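Local coordinates for protein formiminoglutamase (Trypanosoma cruzi, PDB 4MYK) that hydrolyses N-formimino-L-glutamate as an arginase-like enzyme of the arginase/deacetylase fold that binds two manganese ions, at residues A[47-52]-A[284-289]. The protein carries 1 engineered substitution. Numbering follows the deposited sequence.
Sequences GGRAGA and PLVEEY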
loop_
_atom_site.group_PDB
_atom_site.type_symbol
_atom_site.label_atom_id
_atom_site.label_comp_id
_atom_site.label_asym_id
_atom_site.label_seq_id
_atom_site.Cartn_x
_atom_site.Cartn_y
_atom_site.Cartn_z
ATOM N N GLY A 47 -2.083 -1.348 23.675
ATOM C CA GLY A 47 -2.859 -2.141 22.734
ATOM C C GLY A 47 -2.058 -3.089 21.860
ATOM O O GLY A 47 -2.548 -4.160 21.497
ATOM N N GLY A 48 -0.834 -2.694 21.523
ATOM C CA GLY A 48 0.015 -3.471 20.637
ATOM C C GLY A 48 0.264 -4.902 21.080
ATOM O O GLY A 48 -0.056 -5.294 22.207
ATOM N N ARG A 49 0.843 -5.689 20.180
ATOM C CA ARG A 49 1.097 -7.096 20.441
ATOM C C ARG A 49 2.544 -7.284 20.847
ATOM O O ARG A 49 3.400 -6.468 20.488
ATOM C CB ARG A 49 0.808 -7.927 19.191
ATOM C CG ARG A 49 -0.632 -7.839 18.689
ATOM C CD ARG A 49 -0.835 -8.827 17.561
ATOM N NE ARG A 49 0.041 -9.980 17.755
ATOM C CZ ARG A 49 0.388 -10.841 16.804
ATOM N NH1 ARG A 49 -0.072 -10.692 15.562
ATOM N NH2 ARG A 49 1.198 -11.850 17.100
ATOM N N ALA A 50 2.801 -8.358 21.598
ATOM C CA ALA A 50 4.157 -8.797 21.935
ATOM C C ALA A 50 4.951 -9.203 20.695
ATOM O O ALA A 50 4.378 -9.592 19.688
ATOM C CB ALA A 50 4.101 -9.975 22.916
ATOM N N GLY A 51 6.277 -9.125 20.780
ATOM C CA GLY A 51 7.129 -9.574 19.687
ATOM C C GLY A 51 8.268 -8.658 19.255
ATOM O O GLY A 51 9.148 -9.088 18.508
ATOM N N ALA A 52 8.251 -7.407 19.714
ATOM C CA ALA A 52 9.277 -6.440 19.325
ATOM C C ALA A 52 10.676 -6.859 19.778
ATOM O O ALA A 52 11.688 -6.426 19.221
ATOM C CB ALA A 52 8.940 -5.050 19.853
ATOM N N PRO A 284 8.381 -8.986 14.376
ATOM C CA PRO A 284 8.344 -10.057 13.367
ATOM C C PRO A 284 7.255 -11.087 13.625
ATOM O O PRO A 284 6.945 -11.870 12.725
ATOM C CB PRO A 284 9.727 -10.704 13.485
ATOM C CG PRO A 284 10.586 -9.648 14.132
ATOM C CD PRO A 284 9.673 -8.942 15.083
ATOM N N LEU A 285 6.694 -11.087 14.833
ATOM C CA LEU A 285 5.542 -11.942 15.130
ATOM C C LEU A 285 4.306 -11.395 14.440
ATOM O O LEU A 285 3.396 -12.149 14.111
ATOM C CB LEU A 285 5.265 -12.029 16.625
ATOM C CG LEU A 285 6.458 -12.267 17.546
ATOM C CD1 LEU A 285 5.970 -12.756 18.909
ATOM C CD2 LEU A 285 7.406 -13.254 16.900
ATOM N N VAL A 286 4.259 -10.081 14.233
ATOM C CA VAL A 286 3.144 -9.501 13.491
ATOM C C VAL A 286 3.301 -9.706 11.979
ATOM O O VAL A 286 2.355 -10.127 11.315
ATOM C CB VAL A 286 2.908 -8.023 13.814
ATOM C CG1 VAL A 286 1.820 -7.471 12.907
ATOM C CG2 VAL A 286 2.519 -7.866 15.266
ATOM N N GLU A 287 4.484 -9.408 11.451
ATOM C CA GLU A 287 4.836 -9.753 10.079
ATOM C C GLU A 287 6.356 -9.876 10.010
ATOM O O GLU A 287 7.066 -9.039 10.560
ATOM C CB GLU A 287 4.311 -8.707 9.091
ATOM C CG GLU A 287 4.355 -9.150 7.636
ATOM C CD GLU A 287 5.714 -8.942 7.000
ATOM O OE1 GLU A 287 6.397 -7.971 7.374
ATOM O OE2 GLU A 287 6.092 -9.731 6.111
ATOM N N GLU A 288 6.858 -10.916 9.348
ATOM C CA GLU A 288 8.256 -11.298 9.535
ATOM C C GLU A 288 9.194 -11.148 8.333
ATOM O O GLU A 288 10.404 -11.277 8.486
ATOM C CB GLU A 288 8.333 -12.734 10.032
ATOM C CG GLU A 288 7.763 -13.735 9.050
ATOM C CD GLU A 288 8.434 -15.087 9.147
ATOM O OE1 GLU A 288 8.339 -15.854 8.164
ATOM O OE2 GLU A 288 9.067 -15.383 10.189
ATOM N N TYR A 289 8.667 -10.895 7.141
ATOM C CA TYR A 289 9.549 -10.788 5.967
ATOM C C TYR A 289 9.666 -9.367 5.374
ATOM O O TYR A 289 10.769 -8.836 5.229
ATOM C CB TYR A 289 9.163 -11.803 4.881
ATOM C CG TYR A 289 10.275 -12.019 3.878
ATOM C CD1 TYR A 289 11.276 -12.951 4.119
ATOM C CD2 TYR A 289 10.351 -11.265 2.703
ATOM C CE1 TYR A 289 12.313 -13.147 3.215
ATOM C CE2 TYR A 289 11.386 -11.457 1.789
ATOM C CZ TYR A 289 12.363 -12.401 2.054
ATOM O OH TYR A 289 13.398 -12.607 1.165
#
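G51 and L285 bring two loops together with their CA atoms 5.4 Å apart, 47-52 running in irregular conformation and 284-286 adopting helical backbone angles without regular helical bonds. L285 reaches over the backbone of 50-51: its CD1 lies 3.5 Å from G51 CA and also touches the carbonyl O of A50. The backbone angles of G51 (phi 133°) suit a glycine; separately, L285 CG also lies 3.5 Å from G51 CA, in the space a side chain would take. Beside it, CD of the P284 ring rests 3.5 Å from G51 O.

At the other end of the contact, the R49 guanidinium lays one face over V286 CG2, which sits off-centre toward the rim and is 3.8 Å from NH1. The R49 chain bends at chi3 (30°), which sets NE off the line of the chain. R49 NH2 comes within 3.7 Å of L285 O, too long for a hydrogen bond. N283, just before 284-289, supplies a polar link between the loops by donating through ND2 to A50 O, while D40 OD2 accepts from G51 N within the loop of 47-52.

Both loops follow strands of the central parallel sheet, 32-37 and 274-280, and meet at the surface, with the V286 side chain about 13 Å from a bound manganese ion. Direct contact between 47-52 and 284-289 is largely van der Waals, with perhaps a weak electrostatic term between the R49 guanidinium and L285 O.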